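PDB 3GT5: N-acetylglucosamine 2-epimerase from Xylella fastidiosa, which probably catalyses the epimerisation of a sugar at C2, as an isomerase of the N-acylglucosamine 2-epimerase family. Local coordinates for residues L183-E187 with I259-Y263; L201-T206 with W253-L257. Residues are numbered along the deposited sequence.

Contact 1 (L183-E187 with I259-Y263)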
loop_
_atom_site.group_PDB
_atom_site.type_symbol
_atom_site.label_atom_id
_atom_site.label_comp_id
_atom_site.label_asym_id
_atom_site.label_seq_id
_atom_site.Cartn_x
_atom_site.Cartn_y
_atom_site.Cartn_z
ATOM N N LEU A 183 -2.976 -10.733 -5.401
ATOM C CA LEU A 183 -1.958 -11.632 -4.908
ATOM C C LEU A 183 -2.305 -12.174 -3.516
ATOM O O LEU A 183 -2.195 -13.386 -3.270
ATOM C CB LEU A 183 -0.586 -10.965 -4.908
ATOM C CG LEU A 183 0.057 -10.704 -6.265
ATOM C CD1 LEU A 183 1.224 -9.669 -6.170
ATOM C CD2 LEU A 183 0.504 -12.013 -6.916
ATOM N N ALA A 184 -2.726 -11.294 -2.606
ATOM C CA ALA A 184 -3.188 -11.715 -1.275
ATOM C C ALA A 184 -4.377 -12.694 -1.352
ATOM O O ALA A 184 -4.430 -13.675 -0.594
ATOM C CB ALA A 184 -3.560 -10.519 -0.449
ATOM N N ALA A 185 -5.312 -12.421 -2.273
ATOM C CA ALA A 185 -6.527 -13.239 -2.458
ATOM C C ALA A 185 -6.117 -14.646 -2.911
ATOM O O ALA A 185 -6.704 -15.669 -2.454
ATOM C CB ALA A 185 -7.467 -12.572 -3.477
ATOM N N TYR A 186 -5.143 -14.695 -3.823
ATOM C CA TYR A 186 -4.604 -15.968 -4.299
ATOM C C TYR A 186 -3.931 -16.741 -3.170
ATOM O O TYR A 186 -4.141 -17.947 -3.012
ATOM C CB TYR A 186 -3.597 -15.770 -5.413
ATOM C CG TYR A 186 -2.838 -17.027 -5.781
ATOM C CD1 TYR A 186 -3.474 -18.064 -6.442
ATOM C CD2 TYR A 186 -1.482 -17.186 -5.450
ATOM C CE1 TYR A 186 -2.776 -19.240 -6.777
ATOM C CE2 TYR A 186 -0.788 -18.355 -5.803
ATOM C CZ TYR A 186 -1.445 -19.365 -6.457
ATOM O OH TYR A 186 -0.735 -20.499 -6.817
ATOM N N GLU A 187 -3.121 -16.032 -2.392
ATOM C CA GLU A 187 -2.382 -16.659 -1.299
ATOM C C GLU A 187 -3.358 -17.226 -0.277
ATOM O O GLU A 187 -3.127 -18.313 0.275
ATOM C CB GLU A 187 -1.433 -15.646 -0.646
ATOM C CG GLU A 187 -0.256 -15.266 -1.499
ATOM C CD GLU A 187 0.543 -14.113 -0.933
ATOM O OE1 GLU A 187 0.065 -13.416 -0.004
ATOM O OE2 GLU A 187 1.670 -13.889 -1.431
ATOM N N ILE A 259 6.998 -10.698 -6.276
ATOM C CA ILE A 259 6.026 -11.604 -5.622
ATOM C C ILE A 259 5.345 -12.440 -6.727
ATOM O O ILE A 259 5.198 -13.644 -6.580
ATOM C CB ILE A 259 5.002 -10.848 -4.793
ATOM C CG1 ILE A 259 5.697 -10.138 -3.615
ATOM C CG2 ILE A 259 3.914 -11.833 -4.256
ATOM C CD1 ILE A 259 4.822 -9.179 -2.845
ATOM N N LEU A 260 5.004 -11.821 -7.849
ATOM C CA LEU A 260 4.438 -12.588 -8.964
ATOM C C LEU A 260 5.397 -13.665 -9.443
ATOM O O LEU A 260 4.972 -14.781 -9.768
ATOM C CB LEU A 260 4.056 -11.686 -10.117
ATOM C CG LEU A 260 2.734 -10.954 -9.927
ATOM C CD1 LEU A 260 2.705 -9.685 -10.791
ATOM C CD2 LEU A 260 1.527 -11.868 -10.272
ATOM N N ASP A 261 6.696 -13.339 -9.460
ATOM C CA ASP A 261 7.744 -14.243 -9.965
ATOM C C ASP A 261 7.887 -15.509 -9.096
ATOM O O ASP A 261 8.415 -16.558 -9.542
ATOM C CB ASP A 261 9.054 -13.469 -10.029
ATOM C CG ASP A 261 10.251 -14.320 -10.412
ATOM O OD1 ASP A 261 10.417 -14.635 -11.605
ATOM O OD2 ASP A 261 11.071 -14.639 -9.503
ATOM N N ARG A 262 7.502 -15.383 -7.853
ATOM C CA ARG A 262 7.418 -16.493 -6.914
ATOM C C ARG A 262 6.328 -17.520 -7.287
ATOM O O ARG A 262 6.492 -18.736 -7.037
ATOM C CB ARG A 262 7.196 -15.915 -5.515
ATOM C CG ARG A 262 7.641 -16.724 -4.353
ATOM C CD ARG A 262 7.158 -16.050 -3.033
ATOM N NE ARG A 262 7.966 -14.866 -2.729
ATOM C CZ ARG A 262 7.612 -13.818 -1.983
ATOM N NH1 ARG A 262 6.416 -13.711 -1.431
ATOM N NH2 ARG A 262 8.487 -12.845 -1.811
ATOM N N TYR A 263 5.222 -17.043 -7.866
ATOM C CA TYR A 263 4.038 -17.869 -8.117
ATOM C C TYR A 263 3.827 -18.195 -9.591
ATOM O O TYR A 263 3.049 -19.106 -9.925
ATOM C CB TYR A 263 2.783 -17.171 -7.576
ATOM C CG TYR A 263 2.806 -16.943 -6.095
ATOM C CD1 TYR A 263 3.063 -17.979 -5.214
ATOM C CD2 TYR A 263 2.586 -15.675 -5.573
ATOM C CE1 TYR A 263 3.103 -17.760 -3.865
ATOM C CE2 TYR A 263 2.614 -15.455 -4.228
ATOM C CZ TYR A 263 2.879 -16.486 -3.388
ATOM O OH TYR A 263 2.901 -16.222 -2.065
HETATM O O HOH W 1 1.881 -20.614 -7.515
#
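This is a helix-helix packing contact in the (alpha/alpha)6-barrel expected of the N-acylglucosamine 2-epimerase family. It joins the C-terminal parts of helices 172-189 and 247-263, neighbours in one helix layer, probably the inner ring, which run roughly parallel here, at 34° with axes 11.7 Å apart. L183 points across the gap: its CD1 lies 3.9 Å from I259 CG2 and its CD2 3.5 Å from L260 CD2, branched groups well suited to close packing away from solvent. One turn on, Y186 and Y263 bridge the gap with their rings as a T-shaped pair, the edge of Y186 directed at the face of Y263, centroids 5.4 Å apart and planes at 68°. Their hydroxyls meet polar partners at this partly exposed end. The long side chain of E187, whose OE1 forms a salt bridge with K127, carries OE2 to Y263 OH, which donates to it at 2.7 Å. Water 1 adds a link, 2.7 Å from Y186 OH and donating to Y263 O at 3.1 Å.

Contact 2 (L201-T206 with W253-L257); sequences LADRIT and WAKLL
Two helical segments pack through a wholly buried interface, consistent with an outer helix (192-211) lying near-antiparallel against an inner one (247-263) in an (alpha/alpha)6-barrel: signed crossing -145°, axes 11.2 Å apart. Both are alpha-helical, with backbone bonds I205 N to L201 O (3.0 Å), T206 N to A202 O (2.9 Å) and L257 N to W253 O (2.8 Å). The register sets A202 CA 7.1 Å from L257 CA and T206 CA 7.5 Å from W253 CA. L201 offers its O, 4.1 Å from W253 CH2. The small A202 lets the indole (chi1 -91°, chi2 115°) come close, its CA 3.6 Å from W253 CZ3. I205, chi1 m, lays CG2 3.6 Å from W253 CZ2 while CD1 leads away. In the wider pi-type turn at 204-206, T206 takes the p rotamer; OG1 donates to A202 O at 2.8 Å, satisfying the hydroxyl, while CG2 packs over one indole face, 3.5 Å from W253 CD2. L257 (m, t) brings CD2 to 3.7 Å from A202 CB and 3.9 Å from T206 OG1. W253 NE1 hydrogen-bonds Q172 OE1 of helix 172-189; helix 269-284 touches T206, W253 and L257, and strand 155-160 meets L201 and I205.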
loop_
_atom_site.group_PDB
_atom_site.type_symbol
_atom_site.label_atom_id
_atom_site.label_comp_id
_atom_site.label_asym_id
_atom_site.label_seq_id
_atom_site.Cartn_x
_atom_site.Cartn_y
_atom_site.Cartn_z
ATOM N N LEU A 201 -2.905 -7.184 -14.658
ATOM C CA LEU A 201 -2.741 -5.795 -14.159
ATOM C C LEU A 201 -1.272 -5.395 -14.206
ATOM O O LEU A 201 -0.930 -4.294 -14.687
ATOM C CB LEU A 201 -3.263 -5.655 -12.733
ATOM C CG LEU A 201 -4.746 -5.862 -12.446
ATOM C CD1 LEU A 201 -5.039 -5.803 -10.910
ATOM C CD2 LEU A 201 -5.647 -4.866 -13.223
ATOM N N ALA A 202 -0.385 -6.259 -13.691
ATOM C CA ALA A 202 1.069 -5.981 -13.792
ATOM C C ALA A 202 1.582 -5.787 -15.225
ATOM O O ALA A 202 2.331 -4.874 -15.512
ATOM C CB ALA A 202 1.902 -7.065 -13.070
ATOM N N ASP A 203 1.141 -6.636 -16.137
ATOM C CA ASP A 203 1.554 -6.529 -17.515
ATOM C C ASP A 203 1.088 -5.201 -18.131
ATOM O O ASP A 203 1.890 -4.449 -18.736
ATOM C CB ASP A 203 0.978 -7.681 -18.290
ATOM C CG ASP A 203 1.186 -7.508 -19.793
ATOM O OD1 ASP A 203 2.325 -7.311 -20.212
ATOM O OD2 ASP A 203 0.163 -7.456 -20.539
ATOM N N ARG A 204 -0.179 -4.889 -17.934
ATOM C CA ARG A 204 -0.761 -3.675 -18.540
ATOM C C ARG A 204 -0.091 -2.421 -17.980
ATOM O O ARG A 204 0.255 -1.499 -18.734
ATOM C CB ARG A 204 -2.265 -3.611 -18.327
ATOM C CG ARG A 204 -3.064 -4.680 -19.038
ATOM C CD ARG A 204 -2.844 -4.732 -20.533
ATOM N NE ARG A 204 -3.788 -5.725 -21.080
ATOM C CZ ARG A 204 -3.553 -7.033 -21.123
ATOM N NH1 ARG A 204 -2.388 -7.507 -20.721
ATOM N NH2 ARG A 204 -4.480 -7.880 -21.594
ATOM N N ILE A 205 0.094 -2.367 -16.676
ATOM C CA ILE A 205 0.728 -1.155 -16.083
ATOM C C ILE A 205 2.259 -1.093 -16.345
ATOM O O ILE A 205 2.794 -0.055 -16.799
ATOM C CB ILE A 205 0.452 -1.059 -14.572
ATOM C CG1 ILE A 205 -1.048 -0.937 -14.264
ATOM C CG2 ILE A 205 1.237 0.146 -13.929
ATOM C CD1 ILE A 205 -1.794 0.355 -14.807
ATOM N N THR A 206 3.005 -2.126 -15.958
ATOM C CA THR A 206 4.472 -2.020 -15.940
ATOM C C THR A 206 5.113 -2.206 -17.332
ATOM O O THR A 206 6.241 -1.873 -17.484
ATOM C CB THR A 206 5.150 -2.939 -14.921
ATOM O OG1 THR A 206 5.034 -4.313 -15.383
ATOM C CG2 THR A 206 4.539 -2.760 -13.542
ATOM N N TRP A 253 5.972 -1.435 -7.397
ATOM C CA TRP A 253 5.734 -2.360 -8.523
ATOM C C TRP A 253 6.848 -3.411 -8.647
ATOM O O TRP A 253 6.582 -4.589 -8.954
ATOM C CB TRP A 253 5.589 -1.587 -9.833
ATOM C CG TRP A 253 4.203 -1.201 -10.156
ATOM C CD1 TRP A 253 3.684 0.064 -10.231
ATOM C CD2 TRP A 253 3.121 -2.095 -10.436
ATOM N NE1 TRP A 253 2.354 0.012 -10.537
ATOM C CE2 TRP A 253 1.984 -1.301 -10.698
ATOM C CE3 TRP A 253 3.009 -3.501 -10.494
ATOM C CZ2 TRP A 253 0.714 -1.856 -10.999
ATOM C CZ3 TRP A 253 1.749 -4.049 -10.807
ATOM C CH2 TRP A 253 0.639 -3.230 -11.077
ATOM N N ALA A 254 8.104 -3.006 -8.450
ATOM C CA ALA A 254 9.211 -3.946 -8.496
ATOM C C ALA A 254 8.983 -5.083 -7.489
ATOM O O ALA A 254 9.184 -6.278 -7.816
ATOM C CB ALA A 254 10.544 -3.267 -8.250
ATOM N N LYS A 255 8.531 -4.729 -6.296
ATOM C CA LYS A 255 8.184 -5.712 -5.266
ATOM C C LYS A 255 7.040 -6.628 -5.719
ATOM O O LYS A 255 7.118 -7.865 -5.593
ATOM C CB LYS A 255 7.823 -4.984 -3.979
ATOM C CG LYS A 255 7.525 -5.889 -2.763
ATOM C CD LYS A 255 6.700 -5.199 -1.675
ATOM C CE LYS A 255 5.277 -4.978 -2.092
ATOM N NZ LYS A 255 4.626 -4.077 -1.186
ATOM N N LEU A 256 5.972 -6.033 -6.233
ATOM C CA LEU A 256 4.842 -6.838 -6.697
ATOM C C LEU A 256 5.230 -7.785 -7.833
ATOM O O LEU A 256 4.764 -8.944 -7.874
ATOM C CB LEU A 256 3.678 -5.946 -7.126
ATOM C CG LEU A 256 3.022 -5.115 -6.040
ATOM C CD1 LEU A 256 1.972 -4.237 -6.742
ATOM C CD2 LEU A 256 2.379 -5.948 -4.843
ATOM N N LEU A 257 6.082 -7.335 -8.758
ATOM C CA LEU A 257 6.560 -8.203 -9.849
ATOM C C LEU A 257 7.398 -9.364 -9.300
ATOM O O LEU A 257 7.362 -10.490 -9.850
ATOM C CB LEU A 257 7.416 -7.406 -10.838
ATOM C CG LEU A 257 6.700 -6.314 -11.599
ATOM C CD1 LEU A 257 7.688 -5.526 -12.510
ATOM C CD2 LEU A 257 5.550 -6.875 -12.453
#

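How the contacts relate
From the N terminus, the chain passes through helix 172-189, whose 183-187 part opens contact 1, and turns directly into helix 192-211, whose 201-206 part opens contact 2. After a mostly non-helical excursion it enters helix 247-263, whose 253-257 part closes contact 2 across 46 intervening residues. The same helix then reaches 259-263 and closes contact 1 across 71, so the shorter closure lies wholly within the longer. Helix 247-263 thus packs against both members of the hairpin 172-189/192-211, probably tying an inner helix of the barrel to its inner neighbour and to an outer one. With centres 12 Å apart, the contacts share continuous packing: L260 CD1 touches A202 CB at 3.6 Å, and L183 CD1 lies 4.0 Å from L256 O.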